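Succinate dehydrogenase (Membrane anchor subunit) (Mycolicibacterium smegmatis, PDB 7D6V) probably forms the membrane arm of mycobacterial succinate dehydrogenase Sdh1, holding an embedded Rieske-type iron-sulfur cluster that would help carry electrons from succinate to quinone. Local coordinates at residues 112-117 against 200-205; 196-201 against 248-253. All coordinates share one frame; numbering follows the deposited sequence.

Interaction 1: 112-117 against 200-205. With FES (Fe2/s2 (inorganic) cluster), chain J; PEV ((1S)-2-{[(2-aminoethoxy)(hydroxy)phosphoryl]oxy}-1-[(palmitoyloxy)methyl]ethyl stearate), chain I.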
loop_
_atom_site.group_PDB
_atom_site.type_symbol
_atom_site.label_atom_id
_atom_site.label_comp_id
_atom_site.label_asym_id
_atom_site.label_seq_id
_atom_site.Cartn_x
_atom_site.Cartn_y
_atom_site.Cartn_z
ATOM N N LEU C 112 13.018 -34.317 7.620
ATOM C CA LEU C 112 13.041 -33.622 8.900
ATOM C C LEU C 112 13.581 -32.207 8.764
ATOM O O LEU C 112 13.176 -31.318 9.521
ATOM C CB LEU C 112 13.877 -34.413 9.902
ATOM C CG LEU C 112 13.468 -34.313 11.368
ATOM C CD1 LEU C 112 12.061 -34.841 11.566
ATOM C CD2 LEU C 112 14.454 -35.066 12.239
ATOM N N THR C 113 14.495 -31.978 7.828
ATOM C CA THR C 113 15.030 -30.644 7.599
ATOM C C THR C 113 14.273 -29.889 6.517
ATOM O O THR C 113 14.618 -28.740 6.229
ATOM C CB THR C 113 16.517 -30.719 7.239
ATOM O OG1 THR C 113 16.707 -31.631 6.152
ATOM C CG2 THR C 113 17.325 -31.194 8.432
ATOM N N CYS C 114 13.247 -30.507 5.941
ATOM C CA CYS C 114 12.452 -29.847 4.912
ATOM C C CYS C 114 11.838 -28.575 5.487
ATOM O O CYS C 114 11.387 -28.560 6.633
ATOM C CB CYS C 114 11.355 -30.780 4.398
ATOM S SG CYS C 114 9.975 -29.936 3.591
ATOM N N TYR C 115 11.819 -27.509 4.693
ATOM C CA TYR C 115 11.269 -26.238 5.146
ATOM C C TYR C 115 9.778 -26.349 5.442
ATOM O O TYR C 115 9.303 -25.827 6.455
ATOM C CB TYR C 115 11.546 -25.147 4.110
ATOM C CG TYR C 115 12.951 -24.581 4.177
ATOM C CD1 TYR C 115 13.255 -23.534 5.031
ATOM C CD2 TYR C 115 13.969 -25.096 3.391
ATOM C CE1 TYR C 115 14.522 -23.015 5.102
ATOM C CE2 TYR C 115 15.245 -24.582 3.457
ATOM C CZ TYR C 115 15.514 -23.541 4.317
ATOM O OH TYR C 115 16.779 -23.015 4.394
ATOM N N TYR C 116 9.021 -27.043 4.591
ATOM C CA TYR C 116 7.601 -27.214 4.877
ATOM C C TYR C 116 7.382 -28.025 6.148
ATOM O O TYR C 116 6.560 -27.662 6.996
ATOM C CB TYR C 116 6.870 -27.877 3.713
ATOM C CG TYR C 116 5.511 -28.352 4.163
ATOM C CD1 TYR C 116 4.527 -27.442 4.519
ATOM C CD2 TYR C 116 5.230 -29.704 4.288
ATOM C CE1 TYR C 116 3.300 -27.862 4.968
ATOM C CE2 TYR C 116 4.000 -30.133 4.730
ATOM C CZ TYR C 116 3.038 -29.207 5.065
ATOM O OH TYR C 116 1.807 -29.627 5.505
ATOM N N TYR C 117 8.098 -29.141 6.290
ATOM C CA TYR C 117 7.895 -29.992 7.456
ATOM C C TYR C 117 8.282 -29.277 8.739
ATOM O O TYR C 117 7.657 -29.495 9.782
ATOM C CB TYR C 117 8.684 -31.289 7.305
ATOM C CG TYR C 117 7.991 -32.322 6.454
ATOM C CD1 TYR C 117 6.953 -33.085 6.962
ATOM C CD2 TYR C 117 8.372 -32.533 5.141
ATOM C CE1 TYR C 117 6.317 -34.027 6.184
ATOM C CE2 TYR C 117 7.744 -33.470 4.358
ATOM C CZ TYR C 117 6.718 -34.215 4.883
ATOM O OH TYR C 117 6.093 -35.152 4.099
ATOM N N TRP C 200 10.094 -37.569 -7.600
ATOM C CA TRP C 200 10.924 -36.625 -8.340
ATOM C C TRP C 200 10.337 -35.222 -8.295
ATOM O O TRP C 200 11.071 -34.240 -8.147
ATOM C CB TRP C 200 11.088 -37.084 -9.787
ATOM C CG TRP C 200 12.268 -37.962 -10.020
ATOM C CD1 TRP C 200 12.257 -39.221 -10.530
ATOM C CD2 TRP C 200 13.641 -37.642 -9.770
ATOM N NE1 TRP C 200 13.534 -39.713 -10.608
ATOM C CE2 TRP C 200 14.404 -38.762 -10.148
ATOM C CE3 TRP C 200 14.300 -36.519 -9.262
ATOM C CZ2 TRP C 200 15.788 -38.792 -10.035
ATOM C CZ3 TRP C 200 15.673 -36.554 -9.148
ATOM C CH2 TRP C 200 16.402 -37.682 -9.532
ATOM N N VAL C 201 9.016 -35.108 -8.432
ATOM C CA VAL C 201 8.374 -33.796 -8.370
ATOM C C VAL C 201 8.612 -33.151 -7.009
ATOM O O VAL C 201 8.957 -31.967 -6.910
ATOM C CB VAL C 201 6.873 -33.917 -8.683
ATOM C CG1 VAL C 201 6.178 -32.587 -8.470
ATOM C CG2 VAL C 201 6.671 -34.396 -10.104
ATOM N N TYR C 202 8.436 -33.927 -5.938
ATOM C CA TYR C 202 8.649 -33.396 -4.595
ATOM C C TYR C 202 10.101 -32.988 -4.378
ATOM O O TYR C 202 10.378 -31.945 -3.777
ATOM C CB TYR C 202 8.223 -34.425 -3.551
ATOM C CG TYR C 202 8.633 -34.061 -2.146
ATOM C CD1 TYR C 202 8.094 -32.952 -1.511
ATOM C CD2 TYR C 202 9.566 -34.819 -1.458
ATOM C CE1 TYR C 202 8.469 -32.614 -0.230
ATOM C CE2 TYR C 202 9.945 -34.489 -0.180
ATOM C CZ TYR C 202 9.394 -33.387 0.431
ATOM O OH TYR C 202 9.772 -33.060 1.709
ATOM N N THR C 203 11.042 -33.801 -4.857
ATOM C CA THR C 203 12.455 -33.478 -4.701
ATOM C C THR C 203 12.834 -32.230 -5.489
ATOM O O THR C 203 13.648 -31.423 -5.028
ATOM C CB THR C 203 13.311 -34.669 -5.130
ATOM O OG1 THR C 203 12.833 -35.852 -4.483
ATOM C CG2 THR C 203 14.763 -34.452 -4.753
ATOM N N LEU C 204 12.259 -32.051 -6.677
ATOM C CA LEU C 204 12.603 -30.904 -7.504
ATOM C C LEU C 204 11.837 -29.643 -7.131
ATOM O O LEU C 204 12.198 -28.563 -7.606
ATOM C CB LEU C 204 12.368 -31.226 -8.979
ATOM C CG LEU C 204 13.271 -32.303 -9.578
ATOM C CD1 LEU C 204 13.042 -32.412 -11.072
ATOM C CD2 LEU C 204 14.728 -32.014 -9.272
ATOM N N SER C 205 10.803 -29.742 -6.302
ATOM C CA SER C 205 10.132 -28.558 -5.784
ATOM C C SER C 205 10.748 -28.064 -4.480
ATOM O O SER C 205 10.187 -27.168 -3.842
ATOM C CB SER C 205 8.640 -28.832 -5.598
ATOM O OG SER C 205 8.408 -29.733 -4.535
HETATM FE FE1 FES J . 11.100 -29.209 1.503
HETATM FE FE2 FES J . 13.567 -29.268 0.432
HETATM S S1 FES J . 12.550 -27.563 1.378
HETATM S S2 FES J . 12.090 -30.891 0.490
HETATM C C48 PEV I . 7.552 -37.812 6.639
HETATM C C47 PEV I . 8.510 -38.298 7.720
HETATM C C46 PEV I . 9.066 -37.123 8.514
HETATM C C45 PEV I . 8.056 -36.652 9.552
HETATM C C44 PEV I . 8.741 -36.128 10.807
HETATM C C43 PEV I . 7.793 -35.296 11.661
HETATM C C42 PEV I . 8.036 -35.550 13.141
HETATM C C41 PEV I . 8.809 -34.402 13.771
HETATM C C40 PEV I . 8.596 -34.344 15.275
HETATM C C39 PEV I . 9.911 -34.106 15.995
HETATM C C38 PEV I . 10.291 -32.635 15.916
HETATM C C37 PEV I . 9.683 -31.851 17.070
HETATM C C36 PEV I . 10.730 -31.004 17.769
HETATM C C35 PEV I . 10.692 -29.567 17.271
HETATM C C34 PEV I . 11.193 -28.617 18.347
HETATM C C33 PEV I . 12.516 -29.094 18.922
HETATM C C32 PEV I . 12.700 -28.580 20.340
HETATM C C31 PEV I . 13.482 -27.278 20.346
HETATM O O31 PEV I . 13.019 -26.309 19.850
HETATM O O2 PEV I . 14.740 -27.228 20.943
HETATM C C2 PEV I . 14.759 -26.441 22.093
HETATM C C1 PEV I . 15.321 -25.074 21.730
HETATM O O3P PEV I . 14.252 -24.235 21.402
HETATM P P PEV I . 13.996 -22.888 22.314
HETATM O O1P PEV I . 13.242 -23.248 23.569
HETATM O O2P PEV I . 13.203 -21.887 21.513
HETATM O O4P PEV I . 15.453 -22.251 22.735
HETATM C C4 PEV I . 15.946 -22.500 24.020
HETATM C C5 PEV I . 17.459 -22.682 23.922
HETATM N N6 PEV I . 17.951 -23.427 25.065
HETATM C C3 PEV I . 15.630 -27.117 23.147
HETATM O O3 PEV I . 15.237 -28.458 23.216
HETATM C C11 PEV I . 16.186 -29.363 22.729
HETATM O O11 PEV I . 17.249 -29.444 23.242
HETATM C C12 PEV I . 15.856 -30.241 21.526
HETATM C C13 PEV I . 16.226 -31.702 21.764
HETATM C C14 PEV I . 15.471 -32.643 20.830
HETATM C C15 PEV I . 15.531 -32.187 19.374
HETATM C C16 PEV I . 16.164 -33.252 18.484
HETATM C C17 PEV I . 15.488 -33.401 17.121
HETATM C C18 PEV I . 14.348 -32.409 16.888
HETATM C C19 PEV I . 14.526 -31.577 15.619
HETATM C C20 PEV I . 15.885 -31.775 14.950
HETATM C C21 PEV I . 15.864 -31.357 13.482
HETATM C C22 PEV I . 16.996 -31.993 12.682
HETATM C C23 PEV I . 18.234 -31.106 12.568
HETATM C C24 PEV I . 19.506 -31.941 12.643
HETATM C C25 PEV I . 19.843 -32.597 11.308
HETATM C C26 PEV I . 19.911 -34.116 11.421
#

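Interaction 2: 196-201 against 248-253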
loop_
_atom_site.group_PDB
_atom_site.type_symbol
_atom_site.label_atom_id
_atom_site.label_comp_id
_atom_site.label_asym_id
_atom_site.label_seq_id
_atom_site.Cartn_x
_atom_site.Cartn_y
_atom_site.Cartn_z
ATOM N N VAL C 196 7.535 -43.009 -8.229
ATOM C CA VAL C 196 8.842 -42.455 -8.570
ATOM C C VAL C 196 8.698 -41.066 -9.179
ATOM O O VAL C 196 9.452 -40.142 -8.844
ATOM C CB VAL C 196 9.596 -43.416 -9.506
ATOM C CG1 VAL C 196 10.748 -42.707 -10.189
ATOM C CG2 VAL C 196 10.101 -44.607 -8.725
ATOM N N ILE C 197 7.728 -40.891 -10.080
ATOM C CA ILE C 197 7.508 -39.586 -10.697
ATOM C C ILE C 197 7.132 -38.550 -9.646
ATOM O O ILE C 197 7.649 -37.426 -9.645
ATOM C CB ILE C 197 6.435 -39.695 -11.798
ATOM C CG1 ILE C 197 6.971 -40.480 -12.991
ATOM C CG2 ILE C 197 5.972 -38.318 -12.239
ATOM C CD1 ILE C 197 5.908 -40.851 -13.997
ATOM N N LEU C 198 6.232 -38.909 -8.729
ATOM C CA LEU C 198 5.808 -37.954 -7.710
ATOM C C LEU C 198 6.939 -37.639 -6.738
ATOM O O LEU C 198 7.061 -36.502 -6.266
ATOM C CB LEU C 198 4.584 -38.491 -6.975
ATOM C CG LEU C 198 3.295 -38.366 -7.787
ATOM C CD1 LEU C 198 2.157 -39.109 -7.121
ATOM C CD2 LEU C 198 2.937 -36.908 -7.990
ATOM N N LEU C 199 7.780 -38.629 -6.430
ATOM C CA LEU C 199 8.953 -38.374 -5.603
ATOM C C LEU C 199 9.906 -37.410 -6.290
ATOM O O LEU C 199 10.482 -36.530 -5.645
ATOM C CB LEU C 199 9.666 -39.683 -5.277
ATOM C CG LEU C 199 9.033 -40.569 -4.207
ATOM C CD1 LEU C 199 9.834 -41.845 -4.049
ATOM C CD2 LEU C 199 8.936 -39.828 -2.891
ATOM N N TRP C 200 10.094 -37.569 -7.600
ATOM C CA TRP C 200 10.924 -36.625 -8.340
ATOM C C TRP C 200 10.337 -35.222 -8.295
ATOM O O TRP C 200 11.071 -34.240 -8.147
ATOM C CB TRP C 200 11.088 -37.084 -9.787
ATOM C CG TRP C 200 12.268 -37.962 -10.020
ATOM C CD1 TRP C 200 12.257 -39.221 -10.530
ATOM C CD2 TRP C 200 13.641 -37.642 -9.770
ATOM N NE1 TRP C 200 13.534 -39.713 -10.608
ATOM C CE2 TRP C 200 14.404 -38.762 -10.148
ATOM C CE3 TRP C 200 14.300 -36.519 -9.262
ATOM C CZ2 TRP C 200 15.788 -38.792 -10.035
ATOM C CZ3 TRP C 200 15.673 -36.554 -9.148
ATOM C CH2 TRP C 200 16.402 -37.682 -9.532
ATOM N N VAL C 201 9.016 -35.108 -8.432
ATOM C CA VAL C 201 8.374 -33.796 -8.370
ATOM C C VAL C 201 8.612 -33.151 -7.009
ATOM O O VAL C 201 8.957 -31.967 -6.910
ATOM C CB VAL C 201 6.873 -33.917 -8.683
ATOM C CG1 VAL C 201 6.178 -32.587 -8.470
ATOM C CG2 VAL C 201 6.671 -34.396 -10.104
ATOM N N LEU C 248 3.991 -38.898 0.661
ATOM C CA LEU C 248 3.799 -39.773 1.816
ATOM C C LEU C 248 2.717 -40.809 1.534
ATOM O O LEU C 248 2.911 -42.016 1.753
ATOM C CB LEU C 248 3.438 -38.950 3.051
ATOM C CG LEU C 248 4.558 -38.160 3.725
ATOM C CD1 LEU C 248 4.159 -37.783 5.138
ATOM C CD2 LEU C 248 5.855 -38.945 3.714
ATOM N N GLY C 249 1.578 -40.351 1.014
ATOM C CA GLY C 249 0.502 -41.275 0.694
ATOM C C GLY C 249 0.906 -42.310 -0.339
ATOM O O GLY C 249 0.642 -43.502 -0.176
ATOM N N THR C 250 1.559 -41.868 -1.414
ATOM C CA THR C 250 1.917 -42.797 -2.480
ATOM C C THR C 250 2.983 -43.787 -2.034
ATOM O O THR C 250 2.968 -44.939 -2.475
ATOM C CB THR C 250 2.378 -42.043 -3.724
ATOM O OG1 THR C 250 3.499 -41.215 -3.404
ATOM C CG2 THR C 250 1.254 -41.187 -4.266
ATOM N N LEU C 251 3.900 -43.374 -1.156
ATOM C CA LEU C 251 4.835 -44.323 -0.566
ATOM C C LEU C 251 4.093 -45.387 0.226
ATOM O O LEU C 251 4.386 -46.586 0.113
ATOM C CB LEU C 251 5.830 -43.590 0.333
ATOM C CG LEU C 251 7.074 -42.990 -0.317
ATOM C CD1 LEU C 251 7.677 -41.930 0.586
ATOM C CD2 LEU C 251 8.088 -44.073 -0.624
ATOM N N VAL C 252 3.117 -44.964 1.035
ATOM C CA VAL C 252 2.381 -45.929 1.847
ATOM C C VAL C 252 1.631 -46.918 0.962
ATOM O O VAL C 252 1.662 -48.130 1.201
ATOM C CB VAL C 252 1.435 -45.205 2.822
ATOM C CG1 VAL C 252 0.515 -46.201 3.499
ATOM C CG2 VAL C 252 2.236 -44.443 3.853
ATOM N N LEU C 253 0.956 -46.424 -0.080
ATOM C CA LEU C 253 0.217 -47.332 -0.957
ATOM C C LEU C 253 1.138 -48.236 -1.764
ATOM O O LEU C 253 0.805 -49.401 -2.004
ATOM C CB LEU C 253 -0.738 -46.575 -1.880
ATOM C CG LEU C 253 -2.075 -46.073 -1.316
ATOM C CD1 LEU C 253 -1.973 -44.913 -0.354
ATOM C CD2 LEU C 253 -3.006 -45.726 -2.468
#

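Interaction 1: 112-117 against 200-205
Cys114 SG is gripped from two directions and has the phenol of Tyr202 beside it. Cys114 SG binds iron FE1 of the cluster at 2.5 Å and accepts a nearly straight bond from the backbone N-H of Tyr117 (Tyr117 N to Cys114 SG 3.4 Å, 167° at the hydrogen). Cys114 is therefore both metal ligand and N-cap of helix 115-124; such an N-H donor would be expected to draw charge from the thiolate. With SG anti to the backbone N (chi1 159°), the sulfur is turned to the metal.

From helix 188-204, Tyr202 reaches across with its full length, its CG likewise anti to the backbone N (chi1 170°). Tyr202 OH ends 3.7 Å from Cys114 SG and 3.4 Å from cluster sulfide S2. Tyr202 OH also lies in the plane of the Tyr117 ring, at its edge, 3.4 Å from Tyr117 CE2, and the two tyrosine side chains meet at a slant. Tyrosine suits this buried place because it spans the gap between the helices, and its ring probably helps shield the cluster.

At the other sulfide, S1, Tyr115 presents a ring edge, with Tyr115 CD2 3.5 Å from S1. Leu112 instead faces lipid, Leu112 CD1 lying 3.6 Å from PEV C44. At the end of helix 188-204, Ser205 OG donates to Tyr202 O and also bonds His240 ND1, steadying the histidine that shares FE1 with Cys114. Held by one cysteine and one histidine, FE1 departs from the classical Rieske [2Fe-2S] cluster, where two cysteines hold one iron and two histidines the other.

Interaction 2: 196-201 against 248-253
Leu199, Thr250 and Leu198 give up the most surface here, and the closest approach across the contact joins the last two: Leu198 CD1 meets the methyl of Thr250, CG2, at 3.6 Å. Both side chains start out toward the opposite helix, and they cross at about a right angle, one leucine branch reaching the threonine methyl. Thr250 suits the spot by its two-sided nature. Its CG2 is anti to the carbonyl carbon and offers an apolar surface, while OG1 is tucked back against its own helix (chi1 58°). There it bonds Ile246 O, one turn back, and Asn195 OD1 of helix 188-204, so the hydroxyl has polar partners within the membrane. Residues 196-201 and 248-253 run in broadly opposite directions, on neighbouring helices in the bundle of this membrane anchor, with Leu198 lying close to Thr250 and Leu199 to Leu251. Leu199 leaves its backbone off to one side, yet its branched end swings round to the other helix, and Leu199 CD2 rests 4.3 Å from Leu251 CD1. These leucines meet by dispersion alone, with no polar group to orient them, and leucine suits such an apolar interface between membrane helices. Leu199 and Leu198 also both lean on Thr247, a turn earlier on helix 240-264.

Helix 188-204 serves both contacts, its 200-205 end turned to the cluster in interaction 1 and its 196-201 stretch packed on helix 240-264 in interaction 2; their centres lie about 12 Å apart. Interaction 1 is buried, and its chemistry is metal binding and a capping bond on the cysteine sulfur, with a phenol packed alongside. Interaction 2 lies nearer the surface and is apolar across the interface, its one hydroxyl satisfied by other residues. The two also meet directly, with Tyr117 OH 3.4 Å from Leu248 CG. Helix 240-264 belongs to both neighbourhoods, since it begins with the iron ligand His240.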